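Local structure of exodeoxyribonuclease (Neisseria meningitidis, 2JC5) at residues 188-193 with 217-222; 32-37 with 70-75; 10-15 with 37-42. The protein probably acts as a metal-dependent DNA-repair phosphodiesterase, an AP endonuclease of the ExoA family that cuts DNA at abasic sites. All blocks are in the same frame, centred on the assembly; numbering follows the deposited sequence.

Contact 1 (188-193 with 217-222). With BCN (bicine), chain C.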
# COMPACT_ATOMS: atom_id res chain seq x y z
N TRP A 188 5.81 3.36 14.38
CA TRP A 188 5.75 3.67 12.94
C TRP A 188 5.07 5.02 12.72
O TRP A 188 4.17 5.42 13.46
CB TRP A 188 5.02 2.58 12.17
CG TRP A 188 5.77 1.30 12.09
CD1 TRP A 188 5.76 0.29 12.99
CD2 TRP A 188 6.67 0.91 11.07
NE1 TRP A 188 6.59 -0.72 12.59
CE2 TRP A 188 7.18 -0.36 11.41
CE3 TRP A 188 7.11 1.52 9.89
CZ2 TRP A 188 8.07 -1.05 10.60
CZ3 TRP A 188 8.01 0.82 9.08
CH2 TRP A 188 8.48 -0.44 9.45
N THR A 189 5.50 5.73 11.67
CA THR A 189 4.91 7.02 11.31
C THR A 189 3.97 6.83 10.14
O THR A 189 4.37 6.34 9.09
CB THR A 189 6.02 8.04 10.93
OG1 THR A 189 6.82 8.31 12.08
CG2 THR A 189 5.44 9.36 10.41
N ASP A 190 2.73 7.29 10.30
CA ASP A 190 1.75 7.36 9.23
C ASP A 190 2.11 8.62 8.46
O ASP A 190 1.83 9.74 8.90
CB ASP A 190 0.35 7.40 9.88
CG ASP A 190 -0.76 7.64 8.91
OD1 ASP A 190 -0.48 7.93 7.73
OD2 ASP A 190 -1.93 7.53 9.37
N MET A 191 2.76 8.45 7.32
CA MET A 191 3.46 9.58 6.72
C MET A 191 2.52 10.70 6.31
O MET A 191 2.82 11.88 6.53
CB MET A 191 4.30 9.13 5.53
CG MET A 191 5.52 9.99 5.30
SD MET A 191 6.72 10.03 6.68
CE MET A 191 6.43 11.63 7.47
N TRP A 192 1.38 10.34 5.72
CA TRP A 192 0.42 11.34 5.29
C TRP A 192 -0.08 12.18 6.48
O TRP A 192 -0.12 13.41 6.43
CB TRP A 192 -0.79 10.71 4.60
CG TRP A 192 -1.78 11.75 4.20
CD1 TRP A 192 -2.85 12.19 4.91
CD2 TRP A 192 -1.70 12.57 3.03
NE1 TRP A 192 -3.48 13.22 4.23
CE2 TRP A 192 -2.79 13.47 3.07
CE3 TRP A 192 -0.83 12.62 1.93
CZ2 TRP A 192 -3.04 14.39 2.06
CZ3 TRP A 192 -1.08 13.54 0.94
CH2 TRP A 192 -2.17 14.42 1.01
N ARG A 193 -0.49 11.49 7.54
CA ARG A 193 -1.13 12.18 8.66
C ARG A 193 -0.11 13.03 9.40
O ARG A 193 -0.46 14.08 9.94
CB ARG A 193 -1.76 11.16 9.60
CG ARG A 193 -2.49 11.73 10.78
CD ARG A 193 -3.55 12.72 10.42
NE ARG A 193 -4.57 12.18 9.53
CZ ARG A 193 -4.96 12.72 8.38
NH1 ARG A 193 -4.42 13.83 7.89
NH2 ARG A 193 -5.93 12.12 7.68
N GLY A 217 -15.15 9.09 0.40
CA GLY A 217 -13.85 8.47 0.39
C GLY A 217 -13.40 7.93 1.72
O GLY A 217 -13.94 8.26 2.79
N TRP A 218 -12.36 7.10 1.64
CA TRP A 218 -11.69 6.57 2.79
C TRP A 218 -10.19 6.66 2.55
O TRP A 218 -9.73 6.41 1.44
CB TRP A 218 -11.98 5.08 2.98
CG TRP A 218 -13.40 4.64 3.17
CD1 TRP A 218 -14.48 4.92 2.36
CD2 TRP A 218 -13.87 3.74 4.17
NE1 TRP A 218 -15.60 4.28 2.85
CE2 TRP A 218 -15.24 3.54 3.95
CE3 TRP A 218 -13.25 3.09 5.25
CZ2 TRP A 218 -16.02 2.72 4.77
CZ3 TRP A 218 -14.01 2.26 6.05
CH2 TRP A 218 -15.38 2.09 5.81
N ARG A 219 -9.43 6.97 3.60
CA ARG A 219 -7.97 6.88 3.52
C ARG A 219 -7.56 5.51 4.09
O ARG A 219 -7.46 5.32 5.31
CB ARG A 219 -7.30 8.01 4.29
CG ARG A 219 -5.79 8.02 4.07
CD ARG A 219 -5.17 9.22 4.71
NE ARG A 219 -5.16 9.12 6.15
CZ ARG A 219 -4.14 8.68 6.88
NH1 ARG A 219 -3.00 8.29 6.29
NH2 ARG A 219 -4.26 8.65 8.20
N ILE A 220 -7.38 4.55 3.20
CA ILE A 220 -7.00 3.19 3.58
C ILE A 220 -5.63 2.77 3.03
O ILE A 220 -5.17 1.67 3.34
CB ILE A 220 -8.10 2.16 3.22
CG1 ILE A 220 -8.41 2.21 1.72
CG2 ILE A 220 -9.34 2.40 4.08
CD1 ILE A 220 -9.37 1.08 1.25
N ASP A 221 -5.00 3.63 2.23
CA ASP A 221 -3.66 3.41 1.70
C ASP A 221 -2.70 4.27 2.50
O ASP A 221 -3.02 5.41 2.83
CB ASP A 221 -3.62 3.76 0.23
CG ASP A 221 -4.56 2.90 -0.60
OD1 ASP A 221 -4.14 1.78 -1.01
OD2 ASP A 221 -5.72 3.31 -0.84
N TYR A 222 -1.55 3.70 2.82
CA TYR A 222 -0.57 4.35 3.70
C TYR A 222 0.84 4.16 3.20
O TYR A 222 1.14 3.18 2.52
CB TYR A 222 -0.57 3.74 5.11
CG TYR A 222 -1.82 3.82 5.91
CD1 TYR A 222 -2.89 2.96 5.66
CD2 TYR A 222 -1.94 4.71 6.96
CE1 TYR A 222 -4.03 3.03 6.41
CE2 TYR A 222 -3.08 4.76 7.72
CZ TYR A 222 -4.13 3.91 7.45
OH TYR A 222 -5.26 3.96 8.24
N1 BCN C . -13.28 -1.83 2.73
C1 BCN C . -12.34 -2.41 3.72
C2 BCN C . -12.61 -3.87 4.00
O21 BCN C . -11.80 -4.48 4.75
O22 BCN C . -13.61 -4.40 3.49
C3 BCN C . -12.65 -1.54 1.43
C4 BCN C . -12.78 -2.75 0.53
O4 BCN C . -14.15 -3.22 0.43
C5 BCN C . -13.95 -0.60 3.29
C6 BCN C . -15.35 -0.44 2.70
O6 BCN C . -16.03 -1.69 2.57
O HOH W 1 -5.47 9.83 11.03
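D190 and Y222 mark the nearest backbone approach, with CA atoms 6.7 Å apart, and no backbone hydrogen bond joins 188-193 to 217-222. Side chains make the link. D190 and R219 meet tip to tip in a bidentate salt bridge. R219 grips the carboxylate end-on: NH1 donates to OD1 of D190 at 2.9 Å, and NH2 donates to OD2 at 2.8 Å. Both bonds are fairly straight and reach the oxygens on their syn sides. The carboxylate and guanidinium planes are only 23° apart. In D190, CG is anti to the backbone N (chi1 173°), which carries the carboxylate across to R219.

The Y222 ring turns an edge to the same carboxylate, its CE2 3.4 Å from D190 OD2. The Y222 hydroxyl is bonded to I152 O. CD1 of W192 sits over one face of the R219 guanidinium, 4.0 Å from R219 NE, with the two planes 32° apart, while W192 NE1 bonds to V199 O. R193 brings a second positive charge: its NH2 stands 3.5 Å from R219 NE. Both are donors, so this is not a bond. D158 OD1 forms salt bridges with both groups and probably offsets their repulsion. Water 1 accepts from R193 NE at 2.9 Å and, weakly, from R219 NH2.

Segment 217-222 also reaches the bicine pocket. A face of the W218 indole carries bicine C5 and C6. D221, predicted to be important for catalysis, has OD2 hydrogen-bonded to H247 ND1.

Strand 189-190 runs antiparallel to strand 217-225 of the seven-stranded sheet, with backbone hydrogen bonds between T189 and V225 and between M191 and Q223. Helix 191-195 follows at once. From it, W192 packs on strands 233-238 and 250-254, both in the six-stranded sheet.

Contact 2 (32-37 with 70-75). With MG (magnesium ion), chain B.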
# COMPACT_ATOMS: atom_id res chain seq x y z
N VAL A 32 7.72 2.14 -7.26
CA VAL A 32 6.27 2.06 -7.33
C VAL A 32 5.86 0.73 -6.71
O VAL A 32 6.29 -0.34 -7.18
CB VAL A 32 5.74 2.19 -8.78
CG1 VAL A 32 4.19 2.14 -8.82
CG2 VAL A 32 6.21 3.51 -9.38
N CYS A 33 5.07 0.80 -5.65
CA CYS A 33 4.52 -0.37 -5.02
C CYS A 33 3.09 -0.47 -5.45
O CYS A 33 2.32 0.48 -5.23
CB CYS A 33 4.59 -0.22 -3.51
SG CYS A 33 6.25 -0.18 -2.89
N VAL A 34 2.73 -1.60 -6.05
CA VAL A 34 1.35 -1.79 -6.48
C VAL A 34 0.70 -2.95 -5.77
O VAL A 34 1.35 -3.93 -5.37
CB VAL A 34 1.18 -1.92 -8.01
CG1 VAL A 34 1.76 -0.69 -8.71
CG2 VAL A 34 1.82 -3.21 -8.55
N GLN A 35 -0.61 -2.82 -5.58
CA GLN A 35 -1.40 -3.87 -4.98
C GLN A 35 -2.58 -4.21 -5.86
O GLN A 35 -3.09 -3.37 -6.61
CB GLN A 35 -1.91 -3.49 -3.60
CG GLN A 35 -0.83 -3.05 -2.64
CD GLN A 35 -0.46 -1.59 -2.82
OE1 GLN A 35 -1.35 -0.76 -3.05
NE2 GLN A 35 0.84 -1.26 -2.73
N GLU A 36 -3.02 -5.45 -5.71
CA GLU A 36 -4.12 -6.05 -6.46
C GLU A 36 -3.85 -6.12 -7.96
O GLU A 36 -4.58 -5.56 -8.80
CB GLU A 36 -5.48 -5.43 -6.12
CG GLU A 36 -6.60 -6.41 -6.47
CD GLU A 36 -7.99 -5.87 -6.37
OE1 GLU A 36 -8.18 -4.65 -6.40
OE2 GLU A 36 -8.92 -6.70 -6.27
N LEU A 37 -2.83 -6.90 -8.30
CA LEU A 37 -2.51 -7.19 -9.69
C LEU A 37 -3.70 -7.85 -10.41
O LEU A 37 -3.93 -7.61 -11.59
CB LEU A 37 -1.35 -8.15 -9.78
CG LEU A 37 -0.00 -7.66 -9.23
CD1 LEU A 37 1.05 -8.80 -9.18
CD2 LEU A 37 0.48 -6.46 -10.04
N ALA A 70 3.33 -6.07 -6.16
CA ALA A 70 4.63 -5.93 -6.79
C ALA A 70 5.33 -4.66 -6.33
O ALA A 70 4.71 -3.69 -5.90
CB ALA A 70 4.51 -5.93 -8.32
N VAL A 71 6.66 -4.69 -6.46
CA VAL A 71 7.50 -3.53 -6.25
C VAL A 71 8.33 -3.32 -7.51
O VAL A 71 9.04 -4.25 -7.95
CB VAL A 71 8.45 -3.69 -5.06
CG1 VAL A 71 9.38 -2.48 -4.96
CG2 VAL A 71 7.69 -3.85 -3.73
N TYR A 72 8.23 -2.13 -8.09
CA TYR A 72 9.01 -1.75 -9.27
C TYR A 72 10.00 -0.68 -8.86
O TYR A 72 9.65 0.23 -8.11
CB TYR A 72 8.12 -1.17 -10.35
CG TYR A 72 7.00 -2.07 -10.78
CD1 TYR A 72 7.24 -3.31 -11.37
CD2 TYR A 72 5.68 -1.67 -10.66
CE1 TYR A 72 6.19 -4.14 -11.78
CE2 TYR A 72 4.63 -2.48 -11.08
CZ TYR A 72 4.89 -3.70 -11.64
OH TYR A 72 3.81 -4.48 -12.03
N SER A 73 11.23 -0.78 -9.34
CA SER A 73 12.25 0.16 -8.92
C SER A 73 13.22 0.46 -10.04
O SER A 73 13.58 -0.45 -10.80
CB SER A 73 13.01 -0.37 -7.70
OG SER A 73 13.61 -1.62 -7.95
N LYS A 74 13.64 1.72 -10.14
CA LYS A 74 14.66 2.05 -11.13
C LYS A 74 15.97 1.31 -10.85
O LYS A 74 16.63 0.84 -11.80
CB LYS A 74 14.91 3.57 -11.18
CG LYS A 74 13.75 4.37 -11.69
CD LYS A 74 14.11 5.84 -11.95
CE LYS A 74 13.02 6.53 -12.71
NZ LYS A 74 13.34 7.98 -12.97
N ARG A 75 16.35 1.23 -9.59
CA ARG A 75 17.60 0.58 -9.19
C ARG A 75 17.36 -0.87 -8.82
O ARG A 75 16.25 -1.27 -8.49
CB ARG A 75 18.22 1.32 -8.00
CG ARG A 75 18.69 2.74 -8.34
CD ARG A 75 19.82 2.77 -9.38
MG MG B . -9.97 -3.63 -6.01
O HOH W 2 -10.91 -5.19 -6.27
O HOH W 3 -11.69 -2.78 -5.38
O HOH W 4 -9.73 -3.88 -4.22
O HOH W 5 -9.00 -2.02 -5.86
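The Y72 ring lies obliquely to V34, with CE2 3.9 Å from V34 CG2 in one of two V34 conformers. V32 O is also oblique to the ring, and V32 CB packs near CD2. The far end of the ring is held by a hydrogen bond from the hydroxyl to M48 O. The other flat group is the E36 carboxylate, whose OE1 binds the magnesium ion at 2.1 Å.

The backbones form an antiparallel pair of strands. V32 and Y72 make a hydrogen-bonded pair: V32 N to Y72 O is 2.8 Å, and Y72 N returns the bond to V32 O. V34 and A70 make the next such pair, with V34 N to A70 O at 2.9 Å. C33 and V71 lie between them as a non-hydrogen-bonded pair.

In the same conformer V34 CG2 meets A70 CB at 3.8 Å, on the face that also holds V32 and Y72. On the opposite face C33 SG touches V71 CG2 at 4.0 Å. After Q35 the chain turns: E36 has positive phi (62°), and L37 comes back to lay CD2 near A70 CB.

Strand 31-35 is flanked by strand 69-73 and strand 2-8 in the six-stranded sheet. C33 and V71 face strand 103-109 of the second sheet, within the core of this DNase I-like sandwich. On the other face, L37 and Y72 pack against I12 of helix 12-17.

Contact 3 (10-15 with 37-42). With MG (magnesium ion), chain B.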
# COMPACT_ATOMS: atom_id res chain seq x y z
N ASN A 10 -6.31 -2.06 -8.69
CA ASN A 10 -7.59 -2.69 -9.00
C ASN A 10 -7.52 -3.47 -10.31
O ASN A 10 -8.37 -3.32 -11.19
CB ASN A 10 -8.69 -1.62 -9.05
CG ASN A 10 -10.09 -2.20 -8.96
OD1 ASN A 10 -10.32 -3.19 -8.25
ND2 ASN A 10 -11.03 -1.57 -9.65
N GLY A 11 -6.50 -4.30 -10.43
CA GLY A 11 -6.24 -5.07 -11.63
C GLY A 11 -5.25 -4.36 -12.51
O GLY A 11 -5.57 -3.32 -13.11
N ILE A 12 -4.04 -4.90 -12.63
CA ILE A 12 -3.01 -4.20 -13.38
C ILE A 12 -3.35 -4.13 -14.88
O ILE A 12 -3.07 -3.12 -15.55
CB ILE A 12 -1.60 -4.80 -13.14
CG1 ILE A 12 -0.52 -3.88 -13.71
CG2 ILE A 12 -1.47 -6.21 -13.74
CD1 ILE A 12 0.87 -4.24 -13.24
N ARG A 13 -4.01 -5.16 -15.40
CA ARG A 13 -4.40 -5.11 -16.80
C ARG A 13 -5.42 -3.97 -17.04
O ARG A 13 -5.31 -3.21 -18.01
CB ARG A 13 -4.90 -6.47 -17.29
CG ARG A 13 -3.78 -7.47 -17.46
CD ARG A 13 -4.26 -8.89 -17.69
NE ARG A 13 -4.76 -9.50 -16.46
CZ ARG A 13 -5.29 -10.71 -16.39
NH1 ARG A 13 -5.38 -11.46 -17.48
NH2 ARG A 13 -5.70 -11.19 -15.22
N SER A 14 -6.39 -3.83 -16.14
CA SER A 14 -7.31 -2.70 -16.22
C SER A 14 -6.63 -1.35 -16.09
O SER A 14 -6.93 -0.41 -16.83
CB SER A 14 -8.41 -2.81 -15.15
OG SER A 14 -9.44 -3.66 -15.60
N ALA A 15 -5.71 -1.24 -15.13
CA ALA A 15 -5.05 0.04 -14.88
C ALA A 15 -4.21 0.45 -16.08
O ALA A 15 -4.12 1.64 -16.41
CB ALA A 15 -4.19 -0.04 -13.63
N LEU A 37 -2.83 -6.90 -8.30
CA LEU A 37 -2.51 -7.19 -9.69
C LEU A 37 -3.70 -7.85 -10.41
O LEU A 37 -3.93 -7.61 -11.59
CB LEU A 37 -1.35 -8.15 -9.78
CG LEU A 37 -0.00 -7.66 -9.23
CD1 LEU A 37 1.05 -8.80 -9.18
CD2 LEU A 37 0.48 -6.46 -10.04
N LYS A 38 -4.43 -8.69 -9.69
CA LYS A 38 -5.51 -9.53 -10.26
C LYS A 38 -4.98 -10.33 -11.45
O LYS A 38 -5.66 -10.47 -12.46
CB LYS A 38 -6.75 -8.73 -10.71
CG LYS A 38 -7.56 -8.01 -9.65
CD LYS A 38 -8.90 -7.52 -10.27
CE LYS A 38 -9.79 -6.79 -9.32
NZ LYS A 38 -11.13 -6.62 -9.92
N ALA A 39 -3.76 -10.85 -11.31
CA ALA A 39 -3.05 -11.48 -12.41
C ALA A 39 -2.04 -12.42 -11.80
O ALA A 39 -1.47 -12.11 -10.75
CB ALA A 39 -2.35 -10.43 -13.29
N GLN A 40 -1.83 -13.57 -12.44
CA GLN A 40 -0.71 -14.44 -12.13
C GLN A 40 0.44 -14.15 -13.07
O GLN A 40 0.29 -13.40 -14.03
CB GLN A 40 -1.16 -15.88 -12.22
CG GLN A 40 -2.28 -16.14 -11.25
CD GLN A 40 -2.83 -17.51 -11.36
OE1 GLN A 40 -3.02 -18.04 -12.46
NE2 GLN A 40 -3.13 -18.10 -10.21
N GLU A 41 1.60 -14.74 -12.81
CA GLU A 41 2.78 -14.42 -13.60
C GLU A 41 2.56 -14.64 -15.10
O GLU A 41 2.96 -13.81 -15.92
CB GLU A 41 3.99 -15.21 -13.09
CG GLU A 41 5.32 -14.74 -13.66
CD GLU A 41 6.52 -15.29 -12.91
OE1 GLU A 41 6.49 -15.36 -11.65
OE2 GLU A 41 7.51 -15.62 -13.59
N ALA A 42 1.84 -15.71 -15.44
CA ALA A 42 1.53 -16.03 -16.83
C ALA A 42 0.71 -14.96 -17.54
O ALA A 42 0.72 -14.89 -18.77
CB ALA A 42 0.81 -17.38 -16.91
MG MG B . -9.97 -3.63 -6.01
O HOH W 6 -10.50 -4.71 -11.93
O HOH W 7 -12.79 -4.72 -8.28
O HOH W 2 -10.91 -5.19 -6.27
O HOH W 3 -11.69 -2.78 -5.38
O HOH W 4 -9.73 -3.88 -4.22
O HOH W 5 -9.00 -2.02 -5.86
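K38 and N10 lie side by side and point the same way. The K38 chain is extended beyond CG, with chi2, chi3 and chi4 all close to anti. It runs past G11, where CG comes within 3.8 Å of the glycine CA. Its ammonium does not bond N10 directly. Water 6 links K38 NZ to N10 O, and water 7 links it to N10 OD1. N10 has CG anti to its backbone N (chi1 -163°), and its OD1 binds the magnesium ion at 2.3 Å. The K38 chain also passes close to the E36 side chain, so its charge probably helps balance the carboxylate there.

G11 has phi 95° and psi 110°, a conformation suited to glycine. G11 is the N-cap residue of helix 12-17, and its O accepts from A15 N. This turn and the chain leaving strand 31-35 meet at the metal site of the AP/ExoA family, where E36 is the other protein ligand of the ion.

I12 N donates to L37 O at 2.9 Å, from above the carbonyl plane. G11 CA makes a C-H...O contact with the same oxygen. The I12 and L37 side chains run alongside each other, with CD1 of I12 3.9 Å from CD2 of L37 in one of two I12 conformers. I12 CG2 makes a looser apolar contact with A39 CB.

R13 bends at chi3, and its NH2 donates to K38 O at 2.9 Å. The oxygen lies at the edge of the guanidinium, in its plane, and the nitrogen lies in the carbonyl plane. R13 NH1 has a long, weak ion pair with D43, while NE sits 4.1 Å from A39 CB.

Contacts 1 and 2 are buried and lie on opposite sides of the chain's centre, one in each sheet. They touch lightly where D221 meets Q35. Contact 3 is partly buried and farther out. Their chemistry differs: paired backbones and apolar side chains hold contact 2, a largely buried charge cluster holds contact 1, and contact 3 mixes backbone carbonyls, waters and a small apolar patch. Contacts 2 and 3 share L37 and the magnesium ion with its four waters. E36 O is also probably hydrogen-bonded to G11 N, so the two halves of the metal site are tied together. Contact 1 does not touch contact 3, the nearest atoms being about 9 Å apart.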